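Local coordinates for protein acetyltransferase, GNAT family (Listeria monocytogenes str. 4b, PDB 2OH1) that probably transfers an acyl group, most likely acetyl from acetyl-CoA, to an acceptor that is not established, at residues Gly65-Phe70 against Ala80-Lys85; Glu96-Asp101 against Phe139-Cys144; Lys102-His107 against Met135-Ile140; Phe127-Gly132 against Lys174-Lys179. One frame throughout, in Å; residues are numbered along the deposited sequence.

In the fold
All four contacts belong to one mixed sheet and the helices and loops attached to it, the central framework of a GNAT-type fold. Contact 1 comes first along the chain and pairs strands 67-71 and 77-84. Strand 103-111 follows in the sheet and carries contact 3, whose centre lies about 12 Å from that of contact 1. Contacts 2 and 3, with centres about 8 Å apart, share Phe139 and Ile140 of strand 139-145. Contact 4, its centre also about 8 Å from that of contact 3, brings helix 120-134 against the end of strand 169-175 and the C-terminal residues after it. Its segments alternate with those of contacts 2 and 3, so distant parts of the chain are interlocked.

Contact 1: Gly65-Phe70 against Ala80-Lys85; sequences GEVALF and AMIIRK
The Phe70 ring turns an edge to the selenomethionine Met81, whose CE lies near the ring plane, 4.2 Å from CZ of Phe70. CE of Met81 also reaches CB of Ala68, and Met124, Phe127 and Ala128 of helix 120-134 pack on this side of the sheet. A second flat group, the Glu66 carboxylate, lies obliquely by the Arg84 guanidinium, their planes 26° apart; no N-H of the arginine points at OE1, which instead forms a salt bridge with Arg61. The other oxygen, OE2 of Glu66, takes the backbone N-H of Lys85 at 2.8 Å from above the carboxylate plane, in a nearly straight bond (174°). A water donates to this OE2 at 2.5 Å. The strands form an antiparallel beta hairpin of the GNAT sheet, entered from a helix that closes in a Schellman motif at Gly65. Ala68 and Met81 make a hydrogen-bonded pair, N of each to O of the other at 2.9 Å, and Ile83 N binds Glu66 O at 2.8 Å. On the face of the sheet away from Ala68 and Met81, Val67 and Ile82 lie side by side, CG2 of Val67 3.7 Å from CD1 of Ile82, while Leu69 CD2 rests on Ala80 CB.

Contact 2: Glu96-Asp101 against Phe139-Cys144; sequences EDLAID and FIRLDC
Arg141 reaches out of strand 139-145 with its chain extended from CG to NE and carries nearly the whole contact on its guanidinium. NH1 donates to Leu98 O at 2.9 Å, arriving above the carbonyl plane, 59° out of it. NH2 forms a salt bridge with Asp101, 2.9 Å to OD2, which offers its anti lone pair and lies close to the guanidinium plane although the two planar groups are turned 48° from each other. Leu98 O is gripped twice, since Asp101 N also binds it and so closes a type I turn from Leu98 to Asp101. One face of the Phe139 ring is met by NH2 of Arg141, 3.6 Å above its plane and offset toward the rim. The same ring brings CE2 to 3.8 Å from Asp101 OD2. Further partners, Gln173 at NE and Tyr105 at NH1, hold the guanidinium from the sheet side. The Leu98 side chain is the loose, exposed part: CB stands 3.8 Å from NH2 of Arg141, with CD1 slightly farther off. The contact thus ties the loop between helix 89-95 and strand 103-111 to strand 139-145 at the protein surface. The four polar partners probably fix the orientation of the guanidinium, and its charge would help keep Asp101 ionised.

Contact 3: Lys102-His107 against Met135-Ile140; sequences KAYYLH and MSVPFI
One backbone hydrogen bond crosses the contact, from Tyr104 N to Phe139 O at 3.1 Å, lying in the carbonyl plane with an angle of 158° at the hydrogen. CA-H...O contacts flank it: Ala103 CA approaches the same Phe139 O at 3.3 Å, and Ile140 CA approaches Tyr104 O. Lys102 O is a buried polar atom with no partner, pressed by CG and CD of Pro138 and lying at the edge of the Phe139 ring.

Apolar packing centres on Tyr104. Val137 comes over one ring face with CG1, offset toward the rim, while its other branch, CG2, stands 3.6 Å from CE1 of Tyr104. CD1 of Ile140 approaches from the strand at 3.7 Å from Tyr104 CB. At the tip, the tyrosine OH touches CB of the selenomethionine Met135 at 3.4 Å. Farther along, Ile140 CG2 is set against Leu106 CG at 3.4 Å, a tight contact in the leucine conformer described. Leu131 and Ala128 of helix 120-134 close over this side, on Tyr104 and Leu106 respectively. Helix 120-134 ends in a Schellman motif with Ser136 as C-prime, and the chain turns back to run parallel to strand 103-111. This is a beta-alpha-beta unit, strand 103-111 to strand 139-145, in the GNAT sheet.

Contact 4: Phe127-Gly132 against Lys174-Lys179; sequences FAEKLG and KELSQK
Lys174 NZ forms a salt bridge with Glu129 OE2 at 2.8 Å, tying helix 120-134 to the end of strand 169-175 at one side of the alpha/beta GNAT fold. The ammonium meets OE2 from above the carboxylate plane, 37° out of it. The Lys174 chain leaves with CG anti to the backbone N (chi1 -173°) and bends at chi3 (-78°), which carries NZ to the tip of the extended Glu129 chain; the two side chains cross at about a right angle. A water donates to Glu129 OE1 at 2.6 Å and accepts a weak bond from Lys174 NZ, so it bridges the pair. NZ has another partner in the backbone O of Tyr158, so carboxylate and carbonyl together are consistent with a protonated amine. The aliphatic part of the lysine also takes part, with CD 3.5 Å from Glu129 CD.

Farther along the chain, the contact turns apolar. Leu176, its CG anti to the carbonyl carbon, spreads its two branches over the helix. CD2 lies 3.8 Å from Glu129 CB, next to the base of the same side chain whose end holds the lysine. CD1 reaches the backbone itself, 3.7 Å from Glu129 O. Leu176 also rests on Ile140 of strand 139-145, and its backbone N is probably hydrogen-bonded to Pro138 O, just past the strand end. Beyond it Gln178 NE2 hydrogen-bonds Ile133 O, and an ST turn joins Ser177 OG to Lys179 N. Gly132, without a side chain, lets Leu176 CD1 come to 3.8 Å from its CA.

Contact 1: Gly65-Phe70 against Ala80-Lys85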
# COMPACT_ATOMS: atom_id res chain seq x y z
N GLY A 65 -8.10 -10.55 4.13
CA GLY A 65 -7.32 -10.65 2.90
C GLY A 65 -6.77 -9.31 2.43
O GLY A 65 -6.62 -9.07 1.21
N GLU A 66 -6.41 -8.48 3.40
CA GLU A 66 -5.95 -7.13 3.13
C GLU A 66 -4.44 -6.96 3.26
O GLU A 66 -3.97 -5.81 3.23
CB GLU A 66 -6.71 -6.15 4.06
CG GLU A 66 -8.15 -5.98 3.60
CD GLU A 66 -9.05 -5.09 4.45
OE1 GLU A 66 -8.76 -4.88 5.65
OE2 GLU A 66 -10.06 -4.56 3.94
N VAL A 67 -3.70 -8.04 3.50
CA VAL A 67 -2.26 -8.01 3.55
C VAL A 67 -1.67 -8.88 2.48
O VAL A 67 -1.90 -10.10 2.45
CB VAL A 67 -1.74 -8.47 4.90
CG1 VAL A 67 -0.19 -8.27 4.94
CG2 VAL A 67 -2.35 -7.73 6.08
N ALA A 68 -0.88 -8.32 1.59
CA ALA A 68 -0.20 -9.09 0.53
C ALA A 68 1.28 -9.12 0.82
O ALA A 68 1.84 -8.07 1.18
CB ALA A 68 -0.45 -8.45 -0.81
N LEU A 69 1.91 -10.29 0.73
CA LEU A 69 3.30 -10.50 1.01
C LEU A 69 4.03 -10.84 -0.28
O LEU A 69 3.54 -11.59 -1.10
CB LEU A 69 3.43 -11.69 1.96
CG LEU A 69 2.68 -11.52 3.30
CD1 LEU A 69 2.95 -12.80 4.18
CD2 LEU A 69 3.05 -10.23 3.99
N PHE A 70 5.24 -10.32 -0.40
CA PHE A 70 6.08 -10.42 -1.62
C PHE A 70 7.39 -11.03 -1.14
O PHE A 70 8.09 -10.40 -0.33
CB PHE A 70 6.25 -9.03 -2.24
CG PHE A 70 4.97 -8.46 -2.70
CD1 PHE A 70 4.12 -7.83 -1.79
CD2 PHE A 70 4.57 -8.61 -4.02
CE1 PHE A 70 2.87 -7.37 -2.22
CE2 PHE A 70 3.29 -8.12 -4.44
CZ PHE A 70 2.47 -7.52 -3.52
N ALA A 80 5.63 -5.93 1.89
CA ALA A 80 4.27 -6.19 2.33
C ALA A 80 3.43 -4.99 2.04
O ALA A 80 3.90 -3.86 2.21
CB ALA A 80 4.24 -6.57 3.82
N MSE A 81 2.19 -5.23 1.69
CA MSE A 81 1.26 -4.20 1.34
C MSE A 81 -0.04 -4.37 2.12
O MSE A 81 -0.60 -5.46 2.15
CB MSE A 81 0.99 -4.28 -0.12
CG MSE A 81 -0.00 -3.29 -0.63
SE MSE A 81 -0.16 -3.15 -2.55
CE MSE A 81 -0.72 -4.91 -2.86
N ILE A 82 -0.49 -3.26 2.70
CA ILE A 82 -1.73 -3.14 3.42
C ILE A 82 -2.72 -2.44 2.53
O ILE A 82 -2.55 -1.30 2.04
CB ILE A 82 -1.57 -2.40 4.78
CG1 ILE A 82 -0.42 -3.03 5.62
CG2 ILE A 82 -2.91 -2.43 5.53
CD1 ILE A 82 -0.40 -4.58 5.74
N ILE A 83 -3.79 -3.13 2.29
CA ILE A 83 -4.88 -2.42 1.68
C ILE A 83 -6.15 -2.40 2.52
O ILE A 83 -6.26 -3.06 3.57
CB ILE A 83 -5.19 -3.00 0.38
CG1 ILE A 83 -6.00 -4.27 0.55
CG2 ILE A 83 -3.93 -3.24 -0.44
CD1 ILE A 83 -6.34 -4.82 -0.88
N ARG A 84 -7.10 -1.64 2.06
CA ARG A 84 -8.42 -1.74 2.61
C ARG A 84 -9.32 -2.04 1.42
O ARG A 84 -9.26 -1.32 0.40
CB ARG A 84 -8.85 -0.46 3.27
CG ARG A 84 -8.09 -0.16 4.53
CD ARG A 84 -8.05 -1.39 5.52
NE ARG A 84 -7.86 -0.88 6.88
CZ ARG A 84 -8.81 -0.38 7.65
NH1 ARG A 84 -10.08 -0.37 7.26
NH2 ARG A 84 -8.50 0.10 8.83
N LYS A 85 -10.10 -3.12 1.49
CA LYS A 85 -10.99 -3.49 0.38
C LYS A 85 -12.33 -2.75 0.39
O LYS A 85 -13.10 -2.86 -0.56
CB LYS A 85 -11.18 -4.99 0.37
CG LYS A 85 -9.97 -5.75 -0.04
CD LYS A 85 -10.44 -7.17 -0.18
CE LYS A 85 -9.42 -8.18 -0.01
NZ LYS A 85 -10.20 -9.47 -0.01
O HOH W 1 -11.28 -2.80 5.24

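Contact 2: Glu96-Asp101 against Phe139-Cys144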
# COMPACT_ATOMS: atom_id res chain seq x y z
N GLU A 96 -15.06 12.01 0.43
CA GLU A 96 -16.35 12.74 0.38
C GLU A 96 -17.30 11.98 -0.53
O GLU A 96 -17.50 10.77 -0.32
CB GLU A 96 -16.14 14.21 -0.01
CG GLU A 96 -15.25 14.93 1.00
CD GLU A 96 -15.24 16.44 0.87
OE1 GLU A 96 -15.61 16.96 -0.21
OE2 GLU A 96 -14.85 17.10 1.87
N ASP A 97 -17.91 12.60 -1.53
CA ASP A 97 -18.98 11.90 -2.25
C ASP A 97 -18.45 10.84 -3.23
O ASP A 97 -19.23 10.12 -3.85
CB ASP A 97 -19.87 12.90 -2.98
CG ASP A 97 -20.60 13.82 -2.02
OD1 ASP A 97 -21.18 13.32 -1.03
OD2 ASP A 97 -20.57 15.05 -2.26
N LEU A 98 -17.14 10.73 -3.37
CA LEU A 98 -16.59 9.61 -4.09
C LEU A 98 -16.50 8.37 -3.21
O LEU A 98 -16.33 7.30 -3.74
CB LEU A 98 -15.22 9.97 -4.67
CG LEU A 98 -15.12 11.07 -5.73
CD1 LEU A 98 -13.73 11.05 -6.36
CD2 LEU A 98 -16.20 10.89 -6.75
N ALA A 99 -16.68 8.49 -1.90
CA ALA A 99 -16.49 7.35 -1.00
C ALA A 99 -17.52 6.23 -1.24
O ALA A 99 -17.32 5.08 -0.81
CB ALA A 99 -16.49 7.80 0.49
N ILE A 100 -18.61 6.56 -1.92
CA ILE A 100 -19.67 5.58 -2.21
C ILE A 100 -19.33 4.64 -3.37
O ILE A 100 -19.93 3.58 -3.47
CB ILE A 100 -21.07 6.27 -2.51
CG2 ILE A 100 -20.94 7.19 -3.72
N ASP A 101 -18.35 5.02 -4.22
CA ASP A 101 -17.81 4.13 -5.27
C ASP A 101 -17.08 2.98 -4.62
O ASP A 101 -16.45 3.13 -3.57
CB ASP A 101 -16.82 4.82 -6.19
CG ASP A 101 -17.33 6.10 -6.73
OD1 ASP A 101 -18.58 6.24 -6.74
OD2 ASP A 101 -16.50 6.98 -7.11
N PHE A 139 -11.77 1.16 -9.04
CA PHE A 139 -10.69 2.07 -8.70
C PHE A 139 -9.77 1.50 -7.63
O PHE A 139 -10.23 0.79 -6.71
CB PHE A 139 -11.22 3.38 -8.12
CG PHE A 139 -12.21 4.12 -8.99
CD1 PHE A 139 -11.77 4.83 -10.08
CD2 PHE A 139 -13.55 4.10 -8.69
CE1 PHE A 139 -12.69 5.52 -10.90
CE2 PHE A 139 -14.46 4.79 -9.48
CZ PHE A 139 -14.02 5.48 -10.58
N ILE A 140 -8.49 1.84 -7.73
CA ILE A 140 -7.55 1.76 -6.62
C ILE A 140 -7.28 3.22 -6.25
O ILE A 140 -7.05 4.06 -7.14
CB ILE A 140 -6.16 1.10 -6.98
CG1 ILE A 140 -6.27 -0.32 -7.54
CG2 ILE A 140 -5.19 1.11 -5.76
CD1 ILE A 140 -7.08 -1.28 -6.68
N ARG A 141 -7.28 3.50 -4.95
CA ARG A 141 -7.15 4.86 -4.41
C ARG A 141 -6.11 4.92 -3.35
O ARG A 141 -5.83 3.94 -2.65
CB ARG A 141 -8.48 5.35 -3.85
CG ARG A 141 -9.49 5.59 -5.00
CD ARG A 141 -10.85 5.96 -4.45
NE ARG A 141 -11.73 6.43 -5.52
CZ ARG A 141 -13.02 6.59 -5.39
NH1 ARG A 141 -13.63 6.26 -4.27
NH2 ARG A 141 -13.71 7.02 -6.45
N LEU A 142 -5.51 6.10 -3.25
CA LEU A 142 -4.60 6.35 -2.14
C LEU A 142 -4.47 7.86 -1.90
O LEU A 142 -4.95 8.66 -2.68
CB LEU A 142 -3.25 5.72 -2.39
CG LEU A 142 -2.55 6.26 -3.63
CD1 LEU A 142 -1.75 7.55 -3.32
CD2 LEU A 142 -1.70 5.20 -4.28
N ASP A 143 -3.91 8.20 -0.74
CA ASP A 143 -3.65 9.61 -0.40
C ASP A 143 -2.16 9.79 -0.10
O ASP A 143 -1.45 8.84 0.21
CB ASP A 143 -4.57 10.03 0.75
CG ASP A 143 -4.42 9.20 2.02
OD1 ASP A 143 -3.30 9.11 2.58
OD2 ASP A 143 -5.45 8.69 2.57
N CYS A 144 -1.67 11.02 -0.23
CA CYS A 144 -0.24 11.31 -0.05
C CYS A 144 -0.14 12.69 0.55
O CYS A 144 -0.81 13.58 0.10
CB CYS A 144 0.52 11.32 -1.41
SG CYS A 144 2.27 11.29 -1.23

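Contact 3: Lys102-His107 against Met135-Ile140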
# COMPACT_ATOMS: atom_id res chain seq x y z
N LYS A 102 -17.17 1.82 -5.22
CA LYS A 102 -16.39 0.72 -4.76
C LYS A 102 -14.95 0.99 -5.17
O LYS A 102 -14.67 1.39 -6.29
CB LYS A 102 -16.84 -0.59 -5.38
CG LYS A 102 -18.34 -0.87 -5.22
CD LYS A 102 -18.75 -0.85 -3.77
CE LYS A 102 -20.22 -1.28 -3.62
NZ LYS A 102 -20.54 -1.29 -2.17
N ALA A 103 -14.04 0.75 -4.25
CA ALA A 103 -12.64 1.00 -4.48
C ALA A 103 -11.86 0.28 -3.41
O ALA A 103 -12.38 0.03 -2.35
CB ALA A 103 -12.33 2.50 -4.42
N TYR A 104 -10.61 -0.04 -3.72
CA TYR A 104 -9.62 -0.45 -2.77
C TYR A 104 -8.72 0.73 -2.45
O TYR A 104 -8.43 1.58 -3.33
CB TYR A 104 -8.74 -1.52 -3.35
CG TYR A 104 -9.42 -2.87 -3.63
CD1 TYR A 104 -10.72 -3.17 -3.16
CD2 TYR A 104 -8.73 -3.86 -4.34
CE1 TYR A 104 -11.28 -4.44 -3.35
CE2 TYR A 104 -9.31 -5.09 -4.57
CZ TYR A 104 -10.55 -5.36 -4.08
OH TYR A 104 -11.13 -6.59 -4.32
N TYR A 105 -8.31 0.82 -1.19
CA TYR A 105 -7.51 1.92 -0.69
C TYR A 105 -6.17 1.34 -0.24
O TYR A 105 -6.11 0.44 0.57
CB TYR A 105 -8.21 2.65 0.47
CG TYR A 105 -9.47 3.33 -0.01
CD1 TYR A 105 -10.62 2.61 -0.18
CD2 TYR A 105 -9.47 4.66 -0.40
CE1 TYR A 105 -11.79 3.20 -0.72
CE2 TYR A 105 -10.62 5.28 -0.89
CZ TYR A 105 -11.78 4.57 -1.06
OH TYR A 105 -12.91 5.17 -1.58
N LEU A 106 -5.08 1.82 -0.83
CA LEU A 106 -3.77 1.32 -0.46
C LEU A 106 -3.24 2.13 0.70
O LEU A 106 -2.81 3.29 0.47
CB LEU A 106 -2.80 1.41 -1.67
CG LEU A 106 -3.24 0.73 -2.96
CD1 LEU A 106 -2.09 0.69 -4.00
CD2 LEU A 106 -3.79 -0.65 -2.71
N HIS A 107 -3.15 1.52 1.89
CA HIS A 107 -2.71 2.17 3.10
C HIS A 107 -1.23 2.17 3.37
O HIS A 107 -0.70 3.18 3.86
CB HIS A 107 -3.41 1.59 4.28
CG HIS A 107 -4.83 2.05 4.39
ND1 HIS A 107 -5.44 2.24 5.61
CD2 HIS A 107 -5.75 2.39 3.45
CE1 HIS A 107 -6.66 2.69 5.41
NE2 HIS A 107 -6.88 2.80 4.12
N MSE A 135 -12.00 -8.74 -9.12
CA MSE A 135 -13.14 -8.57 -8.25
C MSE A 135 -14.09 -7.50 -8.74
O MSE A 135 -14.99 -7.09 -7.99
CB MSE A 135 -12.62 -8.28 -6.84
CG MSE A 135 -11.68 -9.38 -6.29
SE MSE A 135 -12.47 -11.11 -6.32
CE MSE A 135 -11.70 -11.89 -7.89
N SER A 136 -13.90 -7.02 -9.96
CA SER A 136 -14.77 -6.01 -10.55
C SER A 136 -14.87 -4.69 -9.76
O SER A 136 -15.92 -4.08 -9.67
CB SER A 136 -16.19 -6.58 -10.80
OG SER A 136 -16.13 -7.55 -11.84
N VAL A 137 -13.77 -4.25 -9.17
CA VAL A 137 -13.72 -3.03 -8.42
C VAL A 137 -13.14 -1.96 -9.36
O VAL A 137 -12.14 -2.20 -10.01
CB VAL A 137 -12.84 -3.20 -7.18
CG1 VAL A 137 -12.56 -1.90 -6.52
CG2 VAL A 137 -13.51 -4.16 -6.17
N PRO A 138 -13.82 -0.83 -9.50
CA PRO A 138 -13.43 0.11 -10.56
C PRO A 138 -12.21 1.02 -10.31
O PRO A 138 -11.68 1.57 -11.26
CB PRO A 138 -14.69 0.99 -10.72
CG PRO A 138 -15.39 0.90 -9.42
CD PRO A 138 -15.11 -0.46 -8.87
N PHE A 139 -11.77 1.16 -9.04
CA PHE A 139 -10.69 2.07 -8.70
C PHE A 139 -9.77 1.50 -7.63
O PHE A 139 -10.23 0.79 -6.71
CB PHE A 139 -11.22 3.38 -8.12
CG PHE A 139 -12.21 4.12 -8.99
CD1 PHE A 139 -11.77 4.83 -10.08
CD2 PHE A 139 -13.55 4.10 -8.69
CE1 PHE A 139 -12.69 5.52 -10.90
CE2 PHE A 139 -14.46 4.79 -9.48
CZ PHE A 139 -14.02 5.48 -10.58
N ILE A 140 -8.49 1.84 -7.73
CA ILE A 140 -7.55 1.76 -6.62
C ILE A 140 -7.28 3.22 -6.25
O ILE A 140 -7.05 4.06 -7.14
CB ILE A 140 -6.16 1.10 -6.98
CG1 ILE A 140 -6.27 -0.32 -7.54
CG2 ILE A 140 -5.19 1.11 -5.76
CD1 ILE A 140 -7.08 -1.28 -6.68

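Contact 4: Phe127-Gly132 against Lys174-Lys179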
# COMPACT_ATOMS: atom_id res chain seq x y z
N PHE A 127 -0.19 -5.60 -8.48
CA PHE A 127 -0.90 -6.75 -7.96
C PHE A 127 -2.31 -6.35 -7.40
O PHE A 127 -3.30 -7.04 -7.63
CB PHE A 127 -0.03 -7.48 -6.91
CG PHE A 127 -0.71 -8.58 -6.25
CD1 PHE A 127 -0.80 -9.82 -6.87
CD2 PHE A 127 -1.34 -8.40 -5.03
CE1 PHE A 127 -1.47 -10.87 -6.23
CE2 PHE A 127 -1.99 -9.43 -4.39
CZ PHE A 127 -2.07 -10.66 -4.97
N ALA A 128 -2.38 -5.23 -6.70
CA ALA A 128 -3.65 -4.71 -6.17
C ALA A 128 -4.60 -4.39 -7.35
O ALA A 128 -5.81 -4.64 -7.25
CB ALA A 128 -3.42 -3.46 -5.26
N GLU A 129 -4.05 -3.77 -8.41
CA GLU A 129 -4.80 -3.47 -9.63
C GLU A 129 -5.41 -4.75 -10.19
O GLU A 129 -6.61 -4.80 -10.47
CB GLU A 129 -3.93 -2.79 -10.67
CG GLU A 129 -3.39 -1.42 -10.25
CD GLU A 129 -2.38 -0.86 -11.26
OE1 GLU A 129 -2.58 -1.05 -12.47
OE2 GLU A 129 -1.43 -0.16 -10.83
N LYS A 130 -4.59 -5.78 -10.32
CA LYS A 130 -5.05 -7.11 -10.81
C LYS A 130 -6.13 -7.71 -9.92
O LYS A 130 -7.12 -8.20 -10.45
CB LYS A 130 -3.89 -8.06 -10.97
CG LYS A 130 -3.03 -7.73 -12.15
CD LYS A 130 -1.72 -8.58 -12.19
CE LYS A 130 -1.31 -8.92 -13.62
N LEU A 131 -5.99 -7.62 -8.61
CA LEU A 131 -6.97 -8.08 -7.69
C LEU A 131 -8.31 -7.30 -7.88
O LEU A 131 -9.39 -7.89 -7.94
CB LEU A 131 -6.48 -7.97 -6.23
CG LEU A 131 -7.46 -8.37 -5.16
CD1 LEU A 131 -7.82 -9.86 -5.32
CD2 LEU A 131 -6.96 -8.06 -3.75
N GLY A 132 -8.23 -5.99 -8.00
CA GLY A 132 -9.44 -5.19 -8.16
C GLY A 132 -10.13 -5.54 -9.46
O GLY A 132 -11.37 -5.60 -9.51
N LYS A 174 -6.62 5.34 -9.64
CA LYS A 174 -6.37 4.70 -10.90
C LYS A 174 -7.63 3.93 -11.27
O LYS A 174 -8.07 3.06 -10.53
CB LYS A 174 -5.17 3.79 -10.81
CG LYS A 174 -4.77 3.24 -12.15
CD LYS A 174 -3.65 2.25 -12.15
CE LYS A 174 -2.33 2.85 -12.00
NZ LYS A 174 -1.27 1.98 -12.63
N GLU A 175 -8.18 4.18 -12.46
CA GLU A 175 -9.33 3.44 -12.90
C GLU A 175 -8.86 2.09 -13.42
O GLU A 175 -7.85 1.97 -14.13
CB GLU A 175 -10.09 4.24 -13.96
CG GLU A 175 -11.57 3.80 -14.09
CD GLU A 175 -12.47 4.86 -14.78
OE1 GLU A 175 -11.92 5.82 -15.37
OE2 GLU A 175 -13.72 4.70 -14.73
N LEU A 176 -9.56 1.02 -13.06
CA LEU A 176 -9.18 -0.32 -13.43
C LEU A 176 -10.06 -0.81 -14.55
O LEU A 176 -11.25 -1.02 -14.33
CB LEU A 176 -9.37 -1.22 -12.25
CG LEU A 176 -8.55 -0.88 -11.00
CD1 LEU A 176 -8.78 -1.86 -9.83
CD2 LEU A 176 -7.08 -0.84 -11.38
N SER A 177 -9.46 -1.08 -15.68
CA SER A 177 -10.20 -1.53 -16.86
C SER A 177 -10.69 -2.95 -16.79
O SER A 177 -9.95 -3.87 -16.51
CB SER A 177 -9.33 -1.40 -18.12
OG SER A 177 -10.13 -1.66 -19.28
N GLN A 178 -11.97 -3.11 -17.14
CA GLN A 178 -12.55 -4.45 -17.38
C GLN A 178 -12.47 -4.90 -18.84
O GLN A 178 -12.91 -6.00 -19.14
CB GLN A 178 -14.01 -4.47 -16.93
CG GLN A 178 -14.19 -4.45 -15.45
CD GLN A 178 -13.74 -5.75 -14.79
OE1 GLN A 178 -14.15 -6.86 -15.21
NE2 GLN A 178 -12.99 -5.64 -13.69
N LYS A 179 -11.90 -4.08 -19.73
CA LYS A 179 -11.79 -4.40 -21.17
C LYS A 179 -11.14 -5.76 -21.35
O LYS A 179 -11.51 -6.54 -22.26
CB LYS A 179 -11.02 -3.30 -21.95
CG LYS A 179 -11.80 -1.98 -22.16
OXT LYS A 179 -10.27 -6.14 -20.53
O HOH W 2 -0.79 -0.69 -14.29